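Local structure of succinoglycan biosynthesis protein (Bacillus cereus ATCC 14579, 2QGM) at residues Ile89-Phe94 / Thr142-Ala147; Trp400-Arg405 / Ser425-Phe430. The protein is of unproven function but belongs to the erythromycin esterase family and is named for a presumed part in succinoglycan biosynthesis. All blocks are in the same frame, centred on the assembly; numbering follows the deposited sequence.

Interaction 1. Residues Ile89-Phe94 / Thr142-Ala147; sequences IFTMKF and TDEIIA
The ring of F90 lies flat beneath the tip of I145: CD1 of I145 sits over the centre of the F90 ring, 3.9 Å from its centroid and only 4° off the ring normal, a CH-pi contact of nearly ideal geometry. The torsions of both residues prepare it. F90 carries CG anti to its carbonyl carbon and beside the backbone N, which aims the ring at the second helix, while I145 extends its CG1 branch so that the terminal methyl comes down almost along the ring normal, although the two side chains cross obliquely. Nearer the backbones, CB of F90 meets CB of E144 at 3.7 Å. E144 is bent at chi2, and its methylene CG passes 3.3 Å from OG1 of T91, the two side chains crossing at about a right angle. The bend carries the carboxylate to the start of helix 87-104, where OE2 is hydrogen-bonded to S87 OG and H443 ND1. F94 swings the other way, with CG anti to the backbone N (chi1 171°), and brings CE2 to within 4.1 Å of CB of A147. One water, lying in the plane of the F94 ring at its edge, donates to the carbonyl O of E144 and is hydrogen-bonded to OG1 of T91, so the polar link between the segments runs through this one water rather than through a direct bond. T142 opens the second helix as its N-cap: OG1 takes the crowded position between N and carbonyl carbon, and accepts an almost straight bond of 3.1 Å from N of I145. The two helical segments run nearly parallel, 13° apart with axes 8.7 Å from each other, a side-by-side packing of helices 87-104 and 143-157 characteristic of the layered alpha/beta architecture with a mixed central sheet.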
loop_
_atom_site.group_PDB
_atom_site.type_symbol
_atom_site.label_atom_id
_atom_site.label_comp_id
_atom_site.label_asym_id
_atom_site.label_seq_id
_atom_site.Cartn_x
_atom_site.Cartn_y
_atom_site.Cartn_z
ATOM N N ILE A 89 -7.478 9.616 -7.947
ATOM C CA ILE A 89 -7.370 8.683 -6.832
ATOM C C ILE A 89 -6.070 8.963 -6.063
ATOM O O ILE A 89 -6.089 9.060 -4.842
ATOM C CB ILE A 89 -7.430 7.221 -7.310
ATOM C CG1 ILE A 89 -8.822 6.947 -7.884
ATOM C CG2 ILE A 89 -7.140 6.270 -6.148
ATOM C CD1 ILE A 89 -9.076 5.507 -8.291
ATOM N N PHE A 90 -4.951 9.112 -6.772
ATOM C CA PHE A 90 -3.689 9.411 -6.101
ATOM C C PHE A 90 -3.784 10.733 -5.326
ATOM O O PHE A 90 -3.348 10.822 -4.174
ATOM C CB PHE A 90 -2.520 9.520 -7.094
ATOM C CG PHE A 90 -2.094 8.206 -7.697
ATOM C CD1 PHE A 90 -2.161 7.027 -6.961
ATOM C CD2 PHE A 90 -1.578 8.156 -8.990
ATOM C CE1 PHE A 90 -1.722 5.821 -7.503
ATOM C CE2 PHE A 90 -1.136 6.956 -9.542
ATOM C CZ PHE A 90 -1.208 5.784 -8.794
ATOM N N THR A 91 -4.342 11.764 -5.955
ATOM C CA THR A 91 -4.457 13.063 -5.304
ATOM C C THR A 91 -5.413 13.021 -4.114
ATOM O O THR A 91 -5.140 13.632 -3.082
ATOM C CB THR A 91 -4.910 14.143 -6.306
ATOM O OG1 THR A 91 -3.909 14.288 -7.319
ATOM C CG2 THR A 91 -5.098 15.483 -5.602
HETATM N N MSE A 92 -6.525 12.302 -4.246
HETATM C CA MSE A 92 -7.470 12.207 -3.138
HETATM C C MSE A 92 -6.828 11.443 -1.981
HETATM O O MSE A 92 -7.089 11.734 -0.818
HETATM C CB MSE A 92 -8.762 11.514 -3.579
HETATM C CG MSE A 92 -9.798 11.277 -2.465
HETATM SE SE MSE A 92 -10.539 12.932 -1.758
HETATM C CE MSE A 92 -9.719 12.979 -0.029
ATOM N N LYS A 93 -5.989 10.461 -2.291
ATOM C CA LYS A 93 -5.313 9.712 -1.248
ATOM C C LYS A 93 -4.325 10.615 -0.518
ATOM O O LYS A 93 -4.127 10.483 0.678
ATOM C CB LYS A 93 -4.602 8.487 -1.828
ATOM C CG LYS A 93 -5.564 7.368 -2.175
ATOM C CD LYS A 93 -4.878 6.139 -2.742
ATOM C CE LYS A 93 -4.019 5.453 -1.706
ATOM N NZ LYS A 93 -3.417 4.226 -2.286
ATOM N N PHE A 94 -3.706 11.527 -1.254
ATOM C CA PHE A 94 -2.780 12.490 -0.672
ATOM C C PHE A 94 -3.592 13.375 0.290
ATOM O O PHE A 94 -3.156 13.646 1.409
ATOM C CB PHE A 94 -2.147 13.289 -1.824
ATOM C CG PHE A 94 -1.325 14.485 -1.410
ATOM C CD1 PHE A 94 -0.894 14.678 -0.096
ATOM C CD2 PHE A 94 -0.966 15.428 -2.378
ATOM C CE1 PHE A 94 -0.122 15.799 0.242
ATOM C CE2 PHE A 94 -0.199 16.543 -2.050
ATOM C CZ PHE A 94 0.231 16.736 -0.736
ATOM N N THR A 142 4.739 9.799 -10.392
ATOM C CA THR A 142 3.786 10.727 -10.993
ATOM C C THR A 142 3.806 12.071 -10.287
ATOM O O THR A 142 4.292 12.182 -9.167
ATOM C CB THR A 142 2.351 10.176 -10.915
ATOM O OG1 THR A 142 1.935 10.127 -9.544
ATOM C CG2 THR A 142 2.283 8.776 -11.511
ATOM N N ASP A 143 3.273 13.096 -10.946
ATOM C CA ASP A 143 3.224 14.422 -10.340
ATOM C C ASP A 143 2.378 14.365 -9.075
ATOM O O ASP A 143 2.710 14.999 -8.072
ATOM C CB ASP A 143 2.613 15.449 -11.295
ATOM C CG ASP A 143 3.476 15.701 -12.517
ATOM O OD1 ASP A 143 4.720 15.612 -12.408
ATOM O OD2 ASP A 143 2.907 16.016 -13.583
ATOM N N GLU A 144 1.293 13.593 -9.133
ATOM C CA GLU A 144 0.372 13.453 -8.008
ATOM C C GLU A 144 1.050 12.905 -6.753
ATOM O O GLU A 144 0.916 13.479 -5.672
ATOM C CB GLU A 144 -0.810 12.547 -8.395
ATOM C CG GLU A 144 -1.699 13.089 -9.528
ATOM C CD GLU A 144 -1.251 12.662 -10.925
ATOM O OE1 GLU A 144 -0.161 12.073 -11.055
ATOM O OE2 GLU A 144 -1.992 12.916 -11.898
ATOM N N ILE A 145 1.776 11.800 -6.896
ATOM C CA ILE A 145 2.444 11.191 -5.754
ATOM C C ILE A 145 3.655 11.993 -5.291
ATOM O O ILE A 145 3.866 12.170 -4.096
ATOM C CB ILE A 145 2.861 9.719 -6.068
ATOM C CG1 ILE A 145 1.608 8.887 -6.330
ATOM C CG2 ILE A 145 3.653 9.121 -4.904
ATOM C CD1 ILE A 145 1.852 7.441 -6.723
ATOM N N ILE A 146 4.446 12.496 -6.232
ATOM C CA ILE A 146 5.613 13.276 -5.862
ATOM C C ILE A 146 5.201 14.519 -5.087
ATOM O O ILE A 146 5.914 14.955 -4.195
ATOM C CB ILE A 146 6.425 13.652 -7.103
ATOM C CG1 ILE A 146 6.996 12.371 -7.713
ATOM C CG2 ILE A 146 7.534 14.626 -6.728
ATOM C CD1 ILE A 146 7.656 12.557 -9.044
ATOM N N ALA A 147 4.033 15.063 -5.409
ATOM C CA ALA A 147 3.537 16.240 -4.703
ATOM C C ALA A 147 3.312 15.884 -3.238
ATOM O O ALA A 147 3.559 16.702 -2.356
ATOM C CB ALA A 147 2.236 16.728 -5.328
HETATM O O HOH W 1 -1.441 15.100 -5.705
#

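Interaction 2. Residues Trp400-Arg405 / Ser425-Phe430; sequences WVKAKR and SLLEQF
A short helix, 426-429, begins where strand 421-425 ends, and its N terminus receives the carbonyl of V401, in the last turn of helix 395-402; the strands 404-408 and 421-425 next to it form a small antiparallel sheet. Hydrogen bonds centre on V401 O. It accepts from N of L427 at 3.1 Å, along a nearly straight N-H direction (174°) but from above the carbonyl plane, and from OG of S425 at 2.8 Å, in the plane and on a lone pair. The amide dipoles at the start of the helix probably stabilise this carbonyl. S425 has OG anti to its backbone N, and the same oxygen accepts from N of E428, making S425 the N-cap while it donates across the contact.

Apolar packing flanks these bonds. V401 straddles two leucines, CG1 against CD2 of L426 and CG2 against CB of L427, each 4.1 Å away, and CZ3 of W400 comes obliquely to the same L426 methyl. F374, from helix 374-380, covers both W400, edge to face, and L426. K402 lies alongside L427, pointing the same way: CG and CE of K402 lie along CD2 of L427, and the bend at chi4 (-66°) brings NZ to 3.2 Å from the same methyl.

The charged contribution is a long salt bridge, where K404, an exposed residue, bends at its last torsion and E428 extends beyond CG to meet it, NZ to OE1 3.4 Å.

A403 O, buried without a hydrogen-bond partner in the model, has a CA-H...O contact, 3.4 Å from CA of S425.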
loop_
_atom_site.group_PDB
_atom_site.type_symbol
_atom_site.label_atom_id
_atom_site.label_comp_id
_atom_site.label_asym_id
_atom_site.label_seq_id
_atom_site.Cartn_x
_atom_site.Cartn_y
_atom_site.Cartn_z
ATOM N N TRP A 400 -27.114 -4.515 -0.052
ATOM C CA TRP A 400 -26.314 -4.354 -1.258
ATOM C C TRP A 400 -24.820 -4.635 -1.065
ATOM O O TRP A 400 -24.239 -5.418 -1.816
ATOM C CB TRP A 400 -26.516 -2.941 -1.807
ATOM C CG TRP A 400 -25.664 -2.583 -2.991
ATOM C CD1 TRP A 400 -25.774 -3.067 -4.264
ATOM C CD2 TRP A 400 -24.587 -1.640 -3.011
ATOM N NE1 TRP A 400 -24.832 -2.481 -5.076
ATOM C CE2 TRP A 400 -24.089 -1.601 -4.329
ATOM C CE3 TRP A 400 -23.993 -0.821 -2.040
ATOM C CZ2 TRP A 400 -23.022 -0.774 -4.703
ATOM C CZ3 TRP A 400 -22.930 0.002 -2.417
ATOM C CH2 TRP A 400 -22.460 0.015 -3.733
ATOM N N VAL A 401 -24.194 -4.009 -0.070
ATOM C CA VAL A 401 -22.759 -4.222 0.156
ATOM C C VAL A 401 -22.412 -5.636 0.613
ATOM O O VAL A 401 -21.283 -6.092 0.429
ATOM C CB VAL A 401 -22.189 -3.241 1.198
ATOM C CG1 VAL A 401 -22.261 -1.816 0.672
ATOM C CG2 VAL A 401 -22.949 -3.370 2.498
ATOM N N LYS A 402 -23.383 -6.321 1.212
ATOM C CA LYS A 402 -23.183 -7.683 1.699
ATOM C C LYS A 402 -23.428 -8.730 0.616
ATOM O O LYS A 402 -23.084 -9.903 0.778
ATOM C CB LYS A 402 -24.106 -7.963 2.892
ATOM C CG LYS A 402 -23.704 -7.250 4.179
ATOM C CD LYS A 402 -24.705 -7.511 5.291
ATOM C CE LYS A 402 -24.256 -6.892 6.608
ATOM N NZ LYS A 402 -23.023 -7.543 7.138
ATOM N N ALA A 403 -24.033 -8.306 -0.486
ATOM C CA ALA A 403 -24.324 -9.202 -1.598
ATOM C C ALA A 403 -23.103 -9.351 -2.498
ATOM O O ALA A 403 -22.178 -8.541 -2.440
ATOM C CB ALA A 403 -25.504 -8.658 -2.400
ATOM N N LYS A 404 -23.092 -10.393 -3.325
ATOM C CA LYS A 404 -21.978 -10.611 -4.238
ATOM C C LYS A 404 -22.276 -10.005 -5.600
ATOM O O LYS A 404 -23.292 -10.318 -6.227
ATOM C CB LYS A 404 -21.679 -12.106 -4.394
ATOM C CG LYS A 404 -21.057 -12.761 -3.168
ATOM C CD LYS A 404 -20.518 -14.146 -3.511
ATOM C CE LYS A 404 -19.954 -14.853 -2.286
ATOM N NZ LYS A 404 -18.920 -14.036 -1.592
ATOM N N ARG A 405 -21.384 -9.129 -6.049
ATOM C CA ARG A 405 -21.531 -8.459 -7.335
ATOM C C ARG A 405 -20.144 -8.202 -7.906
ATOM O O ARG A 405 -19.149 -8.267 -7.186
ATOM C CB ARG A 405 -22.248 -7.119 -7.155
ATOM C CG ARG A 405 -23.618 -7.197 -6.490
ATOM C CD ARG A 405 -24.703 -7.616 -7.471
ATOM N NE ARG A 405 -26.042 -7.384 -6.929
ATOM C CZ ARG A 405 -26.754 -8.282 -6.252
ATOM N NH1 ARG A 405 -26.266 -9.494 -6.024
ATOM N NH2 ARG A 405 -27.960 -7.963 -5.797
ATOM N N SER A 425 -18.097 -9.523 -2.338
ATOM C CA SER A 425 -18.912 -8.623 -1.534
ATOM C C SER A 425 -18.081 -7.404 -1.179
ATOM O O SER A 425 -16.913 -7.534 -0.804
ATOM C CB SER A 425 -19.376 -9.327 -0.260
ATOM O OG SER A 425 -19.663 -8.403 0.770
ATOM N N LEU A 426 -18.676 -6.220 -1.284
ATOM C CA LEU A 426 -17.945 -4.992 -0.974
ATOM C C LEU A 426 -17.559 -4.894 0.502
ATOM O O LEU A 426 -16.412 -4.586 0.810
ATOM C CB LEU A 426 -18.765 -3.771 -1.393
ATOM C CG LEU A 426 -17.949 -2.477 -1.499
ATOM C CD1 LEU A 426 -16.973 -2.545 -2.680
ATOM C CD2 LEU A 426 -18.907 -1.307 -1.664
ATOM N N LEU A 427 -18.508 -5.151 1.405
ATOM C CA LEU A 427 -18.229 -5.094 2.842
ATOM C C LEU A 427 -17.187 -6.148 3.230
ATOM O O LEU A 427 -16.388 -5.949 4.144
ATOM C CB LEU A 427 -19.508 -5.335 3.647
ATOM C CG LEU A 427 -19.285 -5.484 5.154
ATOM C CD1 LEU A 427 -18.744 -4.171 5.740
ATOM C CD2 LEU A 427 -20.586 -5.879 5.828
ATOM N N GLU A 428 -17.219 -7.275 2.528
ATOM C CA GLU A 428 -16.293 -8.375 2.761
ATOM C C GLU A 428 -14.856 -7.894 2.596
ATOM O O GLU A 428 -13.949 -8.342 3.304
ATOM C CB GLU A 428 -16.585 -9.491 1.749
ATOM C CG GLU A 428 -15.765 -10.758 1.907
ATOM C CD GLU A 428 -16.047 -11.763 0.799
ATOM O OE1 GLU A 428 -17.234 -11.965 0.467
ATOM O OE2 GLU A 428 -15.086 -12.358 0.265
ATOM N N GLN A 429 -14.664 -6.973 1.658
ATOM C CA GLN A 429 -13.345 -6.441 1.351
ATOM C C GLN A 429 -12.993 -5.134 2.046
ATOM O O GLN A 429 -11.868 -4.967 2.516
ATOM C CB GLN A 429 -13.221 -6.231 -0.164
ATOM C CG GLN A 429 -13.654 -7.436 -0.979
ATOM C CD GLN A 429 -12.785 -8.634 -0.720
ATOM O OE1 GLN A 429 -13.109 -9.756 -1.137
ATOM N NE2 GLN A 429 -11.669 -8.416 -0.040
ATOM N N PHE A 430 -13.953 -4.212 2.121
ATOM C CA PHE A 430 -13.686 -2.902 2.703
ATOM C C PHE A 430 -14.670 -2.425 3.769
ATOM O O PHE A 430 -15.888 -2.555 3.615
ATOM C CB PHE A 430 -13.653 -1.851 1.585
ATOM C CG PHE A 430 -12.875 -2.272 0.354
ATOM C CD1 PHE A 430 -11.518 -2.583 0.432
ATOM C CD2 PHE A 430 -13.498 -2.313 -0.896
ATOM C CE1 PHE A 430 -10.793 -2.922 -0.713
ATOM C CE2 PHE A 430 -12.783 -2.651 -2.047
ATOM C CZ PHE A 430 -11.423 -2.956 -1.958
#

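From the N terminus, after helices 37-48 and 65-71 and strand 76-79, the chain enters helix 87-104, then runs through strand 108-111 and helix 115-127 before interaction 1 closes a loop of 47 residues at the start of helix 143-157. Only much later does interaction 2 open, at the end of helix 395-402, and its shorter loop of 19 residues holds most of the two-stranded sheet 404-408/421-425. The loops therefore stand in series, neither nesting nor crossing, with contact centres 27 Å apart. Strand 432-439 of the main sheet follows interaction 2, and its F434 and I436 touch M92 of helix 87-104, so the strand that leaves interaction 2 packs against the first helix of interaction 1.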